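Local atomic coordinates of YdhT protein (Bacillus subtilis, PDB entry 3CBW), a protein that catalyses the endo-hydrolysis of beta-1,4-linked mannan, galactomannan and glucomannan and takes part in the degradation of glucomannan. Residues A[289-294]-A[326-331]; A[28-33]-A[40-45]; A[311-316]-A[320-325]; A[259-264]-A[299-304]. The protein carries 3 engineered substitutions. All blocks are in the same frame, centred on the assembly; numbering follows the deposited sequence. Where two conformers were deposited one is given.

Interactions 1, 2 and 3 are buried, whereas interaction 4 lies partly at the surface. Interactions 1, 2 and 4 all reach the parallel sheet of the barrel. Strand 41-49 of interaction 2 has strand 328-329 of interaction 1 and strand 301-306 of interaction 4 as its neighbours. Interaction 3 is nested in the chain between the segments of interaction 1, and its helix 319-324 leads on to strand 328-329. The chemistry differs with burial. No hydrogen bond joins the two segments in interactions 1, 2 or 3, where apolar groups do most of the touching. Interaction 4 adds a hydrogen bond from a backbone N-H to a tyrosine hydroxyl.

Interaction 1. Residues A[289-294]-A[326-331]; sequences LFINAI and SWTLNK
Ile294 meets Trp327, and Ile291 meets Thr328, on the outside of a TIM barrel, the fold of the family 26 glycoside hydrolases. Helix 287-297 packs there against the short strand 328-329. The side chains of Ile294 and Trp327 run alongside each other, pointing in opposite senses. The isoleucine touches with its methyl branch: CG2 of Ile294 lies 4.1 Å from CZ3 of Trp327, on the six-membered part of the indole. It comes to the ring at a slant. The branching of Ile294 divides its work. CG2 stands anti to the backbone N and serves the tryptophan. CG1 lies beside N (chi1 -74°) and carries CD1 another way. That methyl, CD1 of Ile294, sits 3.6 Å above one face of the Phe290 ring, shifted toward its rim. Val41 of strand 41-49 touches both Ile294 and Trp327. The indole also makes cation-pi contacts with Arg40 and Lys295, so the apolar contact has positive charge beside it.

The second pair sets a methyl against a hydroxyl. In Ile291 CG1 is anti to N (chi1 -167°), and the arm then folds at chi2. Its end, CD1 of Ile291, lies 3.9 Å from OG1 of Thr328, with the two side chains at an oblique angle. The hydroxyl is nevertheless satisfied inside this apolar setting: Thr328 OG1 donates a hydrogen bond to the carbonyl O of Leu322.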
loop_
_atom_site.group_PDB
_atom_site.type_symbol
_atom_site.label_atom_id
_atom_site.label_comp_id
_atom_site.label_asym_id
_atom_site.label_seq_id
_atom_site.Cartn_x
_atom_site.Cartn_y
_atom_site.Cartn_z
ATOM N N LEU A 289 16.917 -14.321 1.007
ATOM C CA LEU A 289 16.002 -15.456 1.023
ATOM C C LEU A 289 14.603 -15.059 0.573
ATOM O O LEU A 289 13.881 -15.862 -0.005
ATOM C CB LEU A 289 15.966 -16.115 2.406
ATOM C CG LEU A 289 17.305 -16.728 2.844
ATOM C CD1 LEU A 289 17.255 -17.118 4.308
ATOM C CD2 LEU A 289 17.689 -17.922 1.950
ATOM N N PHE A 290 14.220 -13.819 0.857
ATOM C CA PHE A 290 12.908 -13.312 0.423
ATOM C C PHE A 290 12.817 -13.221 -1.104
ATOM O O PHE A 290 11.839 -13.678 -1.701
ATOM C CB PHE A 290 12.635 -11.957 1.082
ATOM C CG PHE A 290 11.389 -11.272 0.590
ATOM C CD1 PHE A 290 10.132 -11.859 0.763
ATOM C CD2 PHE A 290 11.466 -10.016 -0.009
ATOM C CE1 PHE A 290 8.972 -11.211 0.321
ATOM C CE2 PHE A 290 10.318 -9.371 -0.452
ATOM C CZ PHE A 290 9.073 -9.966 -0.280
ATOM N N ILE A 291 13.844 -12.666 -1.743
ATOM C CA ILE A 291 13.831 -12.631 -3.206
ATOM C C ILE A 291 13.910 -14.039 -3.807
ATOM O O ILE A 291 13.281 -14.308 -4.828
ATOM C CB ILE A 291 14.876 -11.644 -3.830
ATOM C CG1 ILE A 291 14.596 -11.417 -5.322
ATOM C CG2 ILE A 291 16.304 -12.110 -3.599
ATOM C CD1 ILE A 291 13.289 -10.728 -5.633
ATOM N N ASN A 292 14.655 -14.941 -3.172
ATOM C CA ASN A 292 14.677 -16.312 -3.639
ATOM C C ASN A 292 13.301 -16.967 -3.529
ATOM O O ASN A 292 12.873 -17.673 -4.434
ATOM C CB ASN A 292 15.710 -17.137 -2.886
ATOM C CG ASN A 292 15.794 -18.548 -3.412
ATOM O OD1 ASN A 292 15.221 -19.476 -2.843
ATOM N ND2 ASN A 292 16.455 -18.708 -4.553
ATOM N N ALA A 293 12.620 -16.742 -2.408
ATOM C CA ALA A 293 11.256 -17.250 -2.220
ATOM C C ALA A 293 10.296 -16.695 -3.268
ATOM O O ALA A 293 9.434 -17.414 -3.777
ATOM C CB ALA A 293 10.755 -16.962 -0.816
ATOM N N ILE A 294 10.450 -15.418 -3.612
ATOM C CA ILE A 294 9.638 -14.867 -4.700
ATOM C C ILE A 294 9.841 -15.658 -5.991
ATOM O O ILE A 294 8.869 -16.055 -6.643
ATOM C CB ILE A 294 9.902 -13.357 -4.908
ATOM C CG1 ILE A 294 9.242 -12.561 -3.783
ATOM C CG2 ILE A 294 9.364 -12.898 -6.241
ATOM C CD1 ILE A 294 9.692 -11.114 -3.682
ATOM N N SER A 326 18.776 -10.208 -10.405
ATOM C CA SER A 326 18.348 -9.925 -11.778
ATOM C C SER A 326 16.844 -9.619 -11.865
ATOM O O SER A 326 16.409 -8.915 -12.764
ATOM C CB SER A 326 18.709 -11.064 -12.724
ATOM O OG SER A 326 18.021 -12.231 -12.361
ATOM N N TRP A 327 16.059 -10.150 -10.933
ATOM C CA TRP A 327 14.618 -9.890 -10.924
ATOM C C TRP A 327 14.224 -8.512 -10.417
ATOM O O TRP A 327 13.129 -8.043 -10.728
ATOM C CB TRP A 327 13.905 -10.936 -10.086
ATOM C CG TRP A 327 13.674 -12.247 -10.777
ATOM C CD1 TRP A 327 14.540 -12.924 -11.592
ATOM C CD2 TRP A 327 12.494 -13.046 -10.690
ATOM N NE1 TRP A 327 13.957 -14.095 -12.023
ATOM C CE2 TRP A 327 12.706 -14.198 -11.476
ATOM C CE3 TRP A 327 11.274 -12.902 -10.015
ATOM C CZ2 TRP A 327 11.734 -15.200 -11.620
ATOM C CZ3 TRP A 327 10.310 -13.893 -10.157
ATOM C CH2 TRP A 327 10.550 -15.034 -10.948
ATOM N N THR A 328 15.089 -7.878 -9.634
ATOM C CA THR A 328 14.698 -6.656 -8.932
ATOM C C THR A 328 14.819 -5.427 -9.829
ATOM O O THR A 328 15.859 -5.189 -10.440
ATOM C CB THR A 328 15.523 -6.507 -7.652
ATOM O OG1 THR A 328 15.376 -7.701 -6.880
ATOM C CG2 THR A 328 15.050 -5.318 -6.827
ATOM N N LEU A 329 13.741 -4.654 -9.898
ATOM C CA LEU A 329 13.696 -3.434 -10.673
ATOM C C LEU A 329 13.725 -2.250 -9.712
ATOM O O LEU A 329 12.847 -2.113 -8.849
ATOM C CB LEU A 329 12.426 -3.448 -11.525
ATOM C CG LEU A 329 12.256 -2.390 -12.609
ATOM C CD1 LEU A 329 11.244 -2.850 -13.654
ATOM C CD2 LEU A 329 11.870 -1.027 -12.035
ATOM N N ASN A 330 14.728 -1.390 -9.873
ATOM C CA ASN A 330 14.972 -0.290 -8.952
ATOM C C ASN A 330 14.642 1.065 -9.567
ATOM O O ASN A 330 14.287 1.156 -10.747
ATOM C CB ASN A 330 16.419 -0.357 -8.461
ATOM C CG ASN A 330 16.692 -1.634 -7.705
ATOM O OD1 ASN A 330 15.894 -2.043 -6.866
ATOM N ND2 ASN A 330 17.796 -2.288 -8.011
ATOM N N LYS A 331 14.708 2.111 -8.748
ATOM C CA LYS A 331 14.458 3.466 -9.210
ATOM C C LYS A 331 15.306 3.743 -10.449
ATOM O O LYS A 331 16.499 3.427 -10.476
ATOM C CB LYS A 331 14.815 4.458 -8.105
ATOM C CG LYS A 331 14.278 5.863 -8.329
ATOM C CD LYS A 331 14.851 6.837 -7.305
ATOM C CE LYS A 331 14.152 8.201 -7.361
ATOM N NZ LYS A 331 14.862 9.190 -6.487
#

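Interaction 2. Residues A[28-33]-A[40-45]; sequences NWLAHL and RVLSGA
Leu33 and Arg40 bring their CA atoms to 4.8 Å as the chain returns from helix 21-32 to strand 41-49. Leu42 then points from the strand toward the helix and meets three side chains with its two methyls. CD1 of Leu42 is 3.4 Å from CD1 of Leu33, tighter than usual van der Waals contact, and the two leucines are set nearly perpendicular. The same methyl of Leu42 also lies 3.9 Å from CZ3 of Trp29. It reaches the indole at a slant. The second methyl, CD2 of Leu42, lies 4.1 Å from CD2 of Leu30. Within the helical segment, CD2 of Leu33 sits 3.9 Å above one face of the Trp29 ring, so Leu33 packs on tryptophan and strand at once.

At the turn, CB of Arg40 is 3.2 Å from the carbonyl O of Leu33. With chi1 of 51°, CG of Arg40 lies between the backbone N and the carbonyl carbon. The chain then leads the guanidinium away from the helix. Its NH2 bonds to the carbonyl O of Pro299.

This packing closes the N-terminal end of the strand. In TIM barrels the catalytic site lies at the other end. Shape and apolar surface hold the two segments together here, while the charge of Arg40 is spent on partners elsewhere.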
loop_
_atom_site.group_PDB
_atom_site.type_symbol
_atom_site.label_atom_id
_atom_site.label_comp_id
_atom_site.label_asym_id
_atom_site.label_seq_id
_atom_site.Cartn_x
_atom_site.Cartn_y
_atom_site.Cartn_z
ATOM N N ASN A 28 -0.917 -0.817 -16.838
ATOM C CA ASN A 28 -0.696 -1.869 -17.816
ATOM C C ASN A 28 0.737 -2.400 -17.746
ATOM O O ASN A 28 0.983 -3.609 -17.852
ATOM C CB ASN A 28 -1.024 -1.378 -19.233
ATOM C CG ASN A 28 -1.061 -2.513 -20.230
ATOM O OD1 ASN A 28 -1.670 -3.542 -19.970
ATOM N ND2 ASN A 28 -0.405 -2.336 -21.364
ATOM N N TRP A 29 1.693 -1.491 -17.599
ATOM C CA TRP A 29 3.095 -1.864 -17.472
ATOM C C TRP A 29 3.333 -2.743 -16.237
ATOM O O TRP A 29 3.968 -3.796 -16.327
ATOM C CB TRP A 29 3.937 -0.594 -17.456
ATOM C CG TRP A 29 5.415 -0.793 -17.387
ATOM C CD1 TRP A 29 6.278 -0.961 -18.437
ATOM C CD2 TRP A 29 6.219 -0.801 -16.203
ATOM N NE1 TRP A 29 7.562 -1.083 -17.970
ATOM C CE2 TRP A 29 7.556 -0.971 -16.606
ATOM C CE3 TRP A 29 5.937 -0.655 -14.833
ATOM C CZ2 TRP A 29 8.607 -1.045 -15.693
ATOM C CZ3 TRP A 29 6.976 -0.711 -13.929
ATOM C CH2 TRP A 29 8.298 -0.905 -14.360
ATOM N N LEU A 30 2.799 -2.334 -15.088
ATOM C CA LEU A 30 2.947 -3.119 -13.856
ATOM C C LEU A 30 2.383 -4.532 -14.034
ATOM O O LEU A 30 3.028 -5.512 -13.657
ATOM C CB LEU A 30 2.245 -2.427 -12.675
ATOM C CG LEU A 30 2.920 -1.181 -12.091
ATOM C CD1 LEU A 30 1.953 -0.518 -11.115
ATOM C CD2 LEU A 30 4.242 -1.516 -11.394
ATOM N N ALA A 31 1.198 -4.629 -14.631
ATOM C CA ALA A 31 0.514 -5.902 -14.716
ATOM C C ALA A 31 1.286 -6.907 -15.559
ATOM O O ALA A 31 1.176 -8.122 -15.353
ATOM C CB ALA A 31 -0.865 -5.713 -15.288
ATOM N N HIS A 32 2.070 -6.404 -16.509
ATOM C CA HIS A 32 2.814 -7.279 -17.418
ATOM C C HIS A 32 4.212 -7.672 -16.941
ATOM O O HIS A 32 4.890 -8.466 -17.609
ATOM C CB HIS A 32 2.905 -6.653 -18.809
ATOM C CG HIS A 32 1.636 -6.737 -19.594
ATOM N ND1 HIS A 32 0.592 -5.857 -19.421
ATOM C CD2 HIS A 32 1.257 -7.587 -20.578
ATOM C CE1 HIS A 32 -0.382 -6.167 -20.258
ATOM N NE2 HIS A 32 -0.001 -7.213 -20.973
ATOM N N LEU A 33 4.657 -7.152 -15.798
ATOM C CA LEU A 33 6.009 -7.453 -15.328
ATOM C C LEU A 33 6.329 -8.953 -15.207
ATOM O O LEU A 33 7.436 -9.351 -15.568
ATOM C CB LEU A 33 6.309 -6.730 -14.010
ATOM C CG LEU A 33 6.474 -5.209 -14.145
ATOM C CD1 LEU A 33 6.493 -4.562 -12.777
ATOM C CD2 LEU A 33 7.742 -4.833 -14.940
ATOM N N ARG A 40 11.563 -7.667 -12.963
ATOM C CA ARG A 40 10.141 -8.002 -12.920
ATOM C C ARG A 40 9.490 -7.834 -11.549
ATOM O O ARG A 40 8.296 -8.095 -11.399
ATOM C CB ARG A 40 9.899 -9.408 -13.471
ATOM C CG ARG A 40 10.760 -10.485 -12.860
ATOM C CD ARG A 40 10.484 -11.813 -13.531
ATOM N NE ARG A 40 9.246 -12.411 -13.052
ATOM C CZ ARG A 40 8.783 -13.590 -13.448
ATOM N NH1 ARG A 40 9.428 -14.277 -14.387
ATOM N NH2 ARG A 40 7.683 -14.081 -12.903
ATOM N N VAL A 41 10.272 -7.398 -10.561
ATOM C CA VAL A 41 9.755 -7.127 -9.220
ATOM C C VAL A 41 10.300 -5.781 -8.780
ATOM O O VAL A 41 11.512 -5.640 -8.582
ATOM C CB VAL A 41 10.177 -8.204 -8.180
ATOM C CG1 VAL A 41 9.558 -7.898 -6.822
ATOM C CG2 VAL A 41 9.773 -9.592 -8.617
ATOM N N LEU A 42 9.426 -4.785 -8.644
ATOM C CA LEU A 42 9.876 -3.486 -8.162
ATOM C C LEU A 42 10.283 -3.560 -6.697
ATOM O O LEU A 42 9.563 -4.118 -5.877
ATOM C CB LEU A 42 8.792 -2.421 -8.320
ATOM C CG LEU A 42 8.745 -1.679 -9.654
ATOM C CD1 LEU A 42 8.374 -2.619 -10.781
ATOM C CD2 LEU A 42 7.756 -0.537 -9.590
ATOM N N SER A 43 11.426 -2.975 -6.366
ATOM C CA SER A 43 11.784 -2.759 -4.971
ATOM C C SER A 43 10.977 -1.599 -4.396
ATOM O O SER A 43 10.443 -0.760 -5.129
ATOM C CB SER A 43 13.276 -2.488 -4.861
ATOM O OG SER A 43 13.598 -1.348 -5.637
ATOM N N GLY A 44 10.904 -1.550 -3.077
ATOM C CA GLY A 44 10.112 -0.536 -2.411
ATOM C C GLY A 44 10.535 -0.395 -0.982
ATOM O O GLY A 44 10.998 -1.351 -0.347
ATOM N N ALA A 45 10.344 0.813 -0.469
ATOM C CA ALA A 45 10.611 1.096 0.933
ATOM C C ALA A 45 9.637 2.121 1.470
ATOM O O ALA A 45 9.254 3.047 0.766
ATOM C CB ALA A 45 12.016 1.616 1.110
#

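Interaction 3. Residues A[311-316]-A[320-325]; sequences WSAAVN and SALYHD
A chi1 of 175° turns the CG of Leu322 away from its own N and carries CD2 to the methyl of Ala313; Tyr323, chi1 -88°, brings its ring edge to the same methyl. CB of Ala313 lies 4.0 Å from CE1 of Tyr323, near the ring plane. CD2 of Leu322 approaches the same CB to 4.2 Å. One small methyl thus serves two larger side chains of helix 319-324.

The loop that presents Ala313 follows strand 301-306 of the TIM barrel and has bonds of its own. Ser312 forms an ST turn, in which the backbone N of Ala314 donates to Ser312 OG at 2.9 Å. OG also bonds to Glu58 on helix 57-66. The carbonyl O of Ser312 is gripped twice, from opposite faces of its plane. Val315 N comes from one face, and Asn316 ND2, 2.8 Å from this O, from the other. The amide nitrogen sits above the carbonyl plane, 40° out of it.

Trp311 stacks edge-to-face with Trp307 and Tyr251, which probably bind substrate, as in relatives. Polar bonds within the loop and to residues such as Glu58 probably hold its shape, while its contact with the helix is apolar and small, one methyl against a ring edge and a leucine methyl.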
loop_
_atom_site.group_PDB
_atom_site.type_symbol
_atom_site.label_atom_id
_atom_site.label_comp_id
_atom_site.label_asym_id
_atom_site.label_seq_id
_atom_site.Cartn_x
_atom_site.Cartn_y
_atom_site.Cartn_z
ATOM N N TRP A 311 13.072 -2.817 10.371
ATOM C CA TRP A 311 12.612 -3.688 9.290
ATOM C C TRP A 311 13.317 -3.400 7.964
ATOM O O TRP A 311 13.152 -4.140 6.992
ATOM C CB TRP A 311 11.096 -3.540 9.080
ATOM C CG TRP A 311 10.260 -3.929 10.263
ATOM C CD1 TRP A 311 9.869 -5.187 10.617
ATOM C CD2 TRP A 311 9.702 -3.045 11.239
ATOM N NE1 TRP A 311 9.106 -5.145 11.763
ATOM C CE2 TRP A 311 8.993 -3.840 12.167
ATOM C CE3 TRP A 311 9.743 -1.656 11.428
ATOM C CZ2 TRP A 311 8.321 -3.289 13.268
ATOM C CZ3 TRP A 311 9.079 -1.110 12.528
ATOM C CH2 TRP A 311 8.376 -1.926 13.428
ATOM N N SER A 312 14.083 -2.308 7.918
ATOM C CA SER A 312 14.652 -1.799 6.671
ATOM C C SER A 312 15.578 -2.780 5.985
ATOM O O SER A 312 16.378 -3.455 6.634
ATOM C CB SER A 312 15.421 -0.502 6.931
ATOM O OG SER A 312 16.167 -0.097 5.790
ATOM N N ALA A 313 15.508 -2.822 4.658
ATOM C CA ALA A 313 16.480 -3.587 3.887
ATOM C C ALA A 313 17.902 -3.135 4.219
ATOM O O ALA A 313 18.810 -3.952 4.283
ATOM C CB ALA A 313 16.220 -3.433 2.403
ATOM N N ALA A 314 18.089 -1.833 4.455
ATOM C CA ALA A 314 19.434 -1.289 4.652
ATOM C C ALA A 314 20.173 -1.872 5.855
ATOM O O ALA A 314 21.404 -1.975 5.831
ATOM C CB ALA A 314 19.398 0.233 4.741
ATOM N N VAL A 315 19.430 -2.258 6.892
ATOM C CA VAL A 315 20.041 -2.703 8.159
ATOM C C VAL A 315 19.896 -4.205 8.390
ATOM O O VAL A 315 20.261 -4.722 9.448
ATOM C CB VAL A 315 19.484 -1.918 9.373
ATOM C CG1 VAL A 315 19.684 -0.418 9.173
ATOM C CG2 VAL A 315 18.011 -2.246 9.621
ATOM N N ASN A 316 19.339 -4.906 7.407
ATOM C CA ASN A 316 19.151 -6.338 7.531
ATOM C C ASN A 316 20.045 -7.073 6.560
ATOM O O ASN A 316 20.500 -6.506 5.564
ATOM C CB ASN A 316 17.676 -6.696 7.310
ATOM C CG ASN A 316 16.847 -6.502 8.556
ATOM O OD1 ASN A 316 16.896 -7.321 9.477
ATOM N ND2 ASN A 316 16.087 -5.409 8.606
ATOM N N SER A 320 22.188 -6.225 -0.396
ATOM C CA SER A 320 22.848 -6.145 -1.696
ATOM C C SER A 320 22.309 -7.202 -2.647
ATOM O O SER A 320 22.020 -6.908 -3.809
ATOM C CB SER A 320 24.365 -6.278 -1.547
ATOM O OG SER A 320 24.893 -5.178 -0.832
ATOM N N ALA A 321 22.159 -8.428 -2.146
ATOM C CA ALA A 321 21.637 -9.522 -2.963
ATOM C C ALA A 321 20.200 -9.243 -3.407
ATOM O O ALA A 321 19.836 -9.538 -4.548
ATOM C CB ALA A 321 21.733 -10.842 -2.226
ATOM N N LEU A 322 19.395 -8.667 -2.511
ATOM C CA LEU A 322 18.022 -8.256 -2.830
ATOM C C LEU A 322 18.004 -7.211 -3.945
ATOM O O LEU A 322 17.283 -7.355 -4.940
ATOM C CB LEU A 322 17.341 -7.685 -1.580
ATOM C CG LEU A 322 15.937 -7.090 -1.755
ATOM C CD1 LEU A 322 14.922 -8.198 -2.068
ATOM C CD2 LEU A 322 15.543 -6.330 -0.497
ATOM N N TYR A 323 18.809 -6.169 -3.791
ATOM C CA TYR A 323 18.779 -5.046 -4.714
ATOM C C TYR A 323 19.487 -5.325 -6.034
ATOM O O TYR A 323 19.169 -4.708 -7.046
ATOM C CB TYR A 323 19.258 -3.759 -4.020
ATOM C CG TYR A 323 18.109 -3.050 -3.354
ATOM C CD1 TYR A 323 17.659 -3.417 -2.083
ATOM C CD2 TYR A 323 17.437 -2.033 -4.028
ATOM C CE1 TYR A 323 16.572 -2.773 -1.505
ATOM C CE2 TYR A 323 16.358 -1.395 -3.468
ATOM C CZ TYR A 323 15.924 -1.764 -2.207
ATOM O OH TYR A 323 14.847 -1.104 -1.664
ATOM N N HIS A 324 20.416 -6.282 -6.031
ATOM C CA HIS A 324 21.162 -6.610 -7.246
ATOM C C HIS A 324 20.660 -7.851 -7.955
ATOM O O HIS A 324 21.183 -8.203 -9.012
ATOM C CB HIS A 324 22.662 -6.718 -6.956
ATOM C CG HIS A 324 23.273 -5.416 -6.550
ATOM N ND1 HIS A 324 23.717 -4.487 -7.466
ATOM C CD2 HIS A 324 23.476 -4.868 -5.329
ATOM C CE1 HIS A 324 24.188 -3.433 -6.825
ATOM N NE2 HIS A 324 24.061 -3.641 -5.527
ATOM N N ASP A 325 19.651 -8.513 -7.395
ATOM C CA ASP A 325 19.089 -9.691 -8.042
ATOM C C ASP A 325 18.603 -9.314 -9.437
ATOM O O ASP A 325 18.069 -8.222 -9.633
ATOM C CB ASP A 325 17.936 -10.263 -7.228
ATOM C CG ASP A 325 17.560 -11.655 -7.679
ATOM O OD1 ASP A 325 16.836 -11.775 -8.688
ATOM O OD2 ASP A 325 18.032 -12.643 -7.058
#

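Interaction 4. Residues A[259-264]-A[299-304]; sequences NGYDQL and PKTIYF
The backbone N of Lys300 donates to the hydroxyl of Tyr261, with N to OH at 2.9 Å and an N-H...O angle of 159°. The donor arrives at the ring edge, near the ring plane. Carbon atoms crowd the same hydroxyl. CB of Lys300 is 3.2 Å from OH of Tyr261, and CD of Pro299 is 3.3 Å from it. Pro299 N also lies near but has no hydrogen to give. The lysine chain lies across the tyrosine, and its extended form carries the amino group away.

Tyr261 sends its ring across because CG is anti to the backbone N (chi1 170°). The residue opens helix 261-265, with Gly260 at the N-cap. At the backbone angles of Gly260, a side chain would jam against the carbonyl O of Asn259. On the flank, Gln263 NE2 bonds to Asn259 OD1 at 3.1 Å, and Lys233 shares that oxygen.

A phenylalanine in place of Tyr261 would probably leave the N-H of Lys300 without its acceptor and a gap between Pro299 and the lysine chain.

The contact ties the short helix to the turn that enters strand 301-306. Phe271 of strand 271-278 meets the Tyr261 ring edge-to-face and touches Thr301. Strand 301-306 then runs between strands 271-278 and 41-49, with Ile302 bonded through its backbone to Phe271 and Leu42.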
loop_
_atom_site.group_PDB
_atom_site.type_symbol
_atom_site.label_atom_id
_atom_site.label_comp_id
_atom_site.label_asym_id
_atom_site.label_seq_id
_atom_site.Cartn_x
_atom_site.Cartn_y
_atom_site.Cartn_z
ATOM N N ASN A 259 1.376 -17.414 3.670
ATOM C CA ASN A 259 0.074 -17.872 3.217
ATOM C C ASN A 259 -0.680 -16.758 2.504
ATOM O O ASN A 259 -0.674 -15.612 2.961
ATOM C CB ASN A 259 -0.709 -18.353 4.449
ATOM C CG ASN A 259 -2.089 -18.880 4.123
ATOM O OD1 ASN A 259 -3.013 -18.112 3.847
ATOM N ND2 ASN A 259 -2.253 -20.201 4.198
ATOM N N GLY A 260 -1.319 -17.091 1.384
ATOM C CA GLY A 260 -2.275 -16.171 0.765
ATOM C C GLY A 260 -2.053 -15.871 -0.702
ATOM O O GLY A 260 -2.934 -15.331 -1.370
ATOM N N TYR A 261 -0.874 -16.214 -1.209
ATOM C CA TYR A 261 -0.514 -15.927 -2.587
ATOM C C TYR A 261 -1.451 -16.616 -3.584
ATOM O O TYR A 261 -1.912 -16.001 -4.539
ATOM C CB TYR A 261 0.939 -16.325 -2.826
ATOM C CG TYR A 261 1.393 -16.313 -4.259
ATOM C CD1 TYR A 261 1.890 -15.151 -4.841
ATOM C CD2 TYR A 261 1.350 -17.473 -5.030
ATOM C CE1 TYR A 261 2.331 -15.140 -6.147
ATOM C CE2 TYR A 261 1.771 -17.476 -6.345
ATOM C CZ TYR A 261 2.261 -16.304 -6.894
ATOM O OH TYR A 261 2.714 -16.284 -8.177
ATOM N N ASP A 262 -1.729 -17.902 -3.373
ATOM C CA ASP A 262 -2.602 -18.636 -4.285
ATOM C C ASP A 262 -3.998 -18.021 -4.333
ATOM O O ASP A 262 -4.529 -17.782 -5.412
ATOM C CB ASP A 262 -2.713 -20.104 -3.865
ATOM C CG ASP A 262 -1.437 -20.889 -4.117
ATOM O OD1 ASP A 262 -0.622 -20.465 -4.956
ATOM O OD2 ASP A 262 -1.286 -21.968 -3.495
ATOM N N GLN A 263 -4.563 -17.769 -3.151
ATOM C CA GLN A 263 -5.903 -17.172 -2.980
ATOM C C GLN A 263 -6.019 -15.802 -3.649
ATOM O O GLN A 263 -7.028 -15.486 -4.285
ATOM C CB GLN A 263 -6.262 -16.998 -1.487
ATOM C CG GLN A 263 -6.286 -18.245 -0.605
ATOM C CD GLN A 263 -4.999 -18.419 0.184
ATOM O OE1 GLN A 263 -3.940 -18.721 -0.384
ATOM N NE2 GLN A 263 -5.083 -18.236 1.501
ATOM N N LEU A 264 -4.997 -14.968 -3.494
ATOM C CA LEU A 264 -5.054 -13.604 -4.022
ATOM C C LEU A 264 -4.781 -13.538 -5.518
ATOM O O LEU A 264 -5.495 -12.857 -6.246
ATOM C CB LEU A 264 -4.147 -12.664 -3.223
ATOM C CG LEU A 264 -4.640 -12.425 -1.795
ATOM C CD1 LEU A 264 -3.582 -11.665 -1.036
ATOM C CD2 LEU A 264 -5.975 -11.673 -1.764
ATOM N N PRO A 299 6.085 -16.161 -7.994
ATOM C CA PRO A 299 6.642 -15.498 -9.168
ATOM C C PRO A 299 5.804 -14.356 -9.762
ATOM O O PRO A 299 6.359 -13.498 -10.452
ATOM C CB PRO A 299 6.813 -16.648 -10.176
ATOM C CG PRO A 299 5.786 -17.638 -9.756
ATOM C CD PRO A 299 5.800 -17.583 -8.263
ATOM N N LYS A 300 4.496 -14.344 -9.493
ATOM C CA LYS A 300 3.628 -13.270 -10.002
ATOM C C LYS A 300 3.777 -11.948 -9.235
ATOM O O LYS A 300 3.182 -10.943 -9.618
ATOM C CB LYS A 300 2.165 -13.709 -10.018
ATOM C CG LYS A 300 1.861 -14.810 -11.020
ATOM C CD LYS A 300 0.391 -15.159 -10.964
ATOM C CE LYS A 300 0.000 -16.089 -12.092
ATOM N NZ LYS A 300 -1.471 -16.312 -12.057
ATOM N N THR A 301 4.571 -11.948 -8.168
ATOM C CA THR A 301 4.842 -10.721 -7.415
ATOM C C THR A 301 5.374 -9.620 -8.330
ATOM O O THR A 301 6.362 -9.814 -9.050
ATOM C CB THR A 301 5.891 -10.981 -6.324
ATOM O OG1 THR A 301 5.401 -11.978 -5.427
ATOM C CG2 THR A 301 6.175 -9.718 -5.537
ATOM N N ILE A 302 4.728 -8.459 -8.297
ATOM C CA ILE A 302 5.181 -7.318 -9.097
ATOM C C ILE A 302 5.969 -6.267 -8.315
ATOM O O ILE A 302 6.656 -5.460 -8.920
ATOM C CB ILE A 302 4.024 -6.642 -9.878
ATOM C CG1 ILE A 302 2.986 -6.021 -8.941
ATOM C CG2 ILE A 302 3.405 -7.642 -10.871
ATOM C CD1 ILE A 302 2.074 -5.018 -9.644
ATOM N N TYR A 303 5.855 -6.260 -6.987
ATOM C CA TYR A 303 6.649 -5.361 -6.161
ATOM C C TYR A 303 6.678 -5.841 -4.733
ATOM O O TYR A 303 5.847 -6.649 -4.320
ATOM C CB TYR A 303 6.164 -3.905 -6.249
ATOM C CG TYR A 303 4.959 -3.441 -5.444
ATOM C CD1 TYR A 303 5.071 -3.141 -4.084
ATOM C CD2 TYR A 303 3.758 -3.142 -6.074
ATOM C CE1 TYR A 303 3.979 -2.629 -3.362
ATOM C CE2 TYR A 303 2.674 -2.623 -5.367
ATOM C CZ TYR A 303 2.796 -2.367 -4.022
ATOM O OH TYR A 303 1.725 -1.834 -3.335
ATOM N N PHE A 304 7.669 -5.356 -3.986
ATOM C CA PHE A 304 7.650 -5.460 -2.527
ATOM C C PHE A 304 7.887 -4.084 -1.927
ATOM O O PHE A 304 8.529 -3.231 -2.555
ATOM C CB PHE A 304 8.694 -6.461 -2.010
ATOM C CG PHE A 304 10.126 -6.044 -2.238
ATOM C CD1 PHE A 304 10.775 -5.205 -1.335
ATOM C CD2 PHE A 304 10.819 -6.496 -3.349
ATOM C CE1 PHE A 304 12.093 -4.819 -1.549
ATOM C CE2 PHE A 304 12.137 -6.119 -3.575
ATOM C CZ PHE A 304 12.775 -5.284 -2.672
#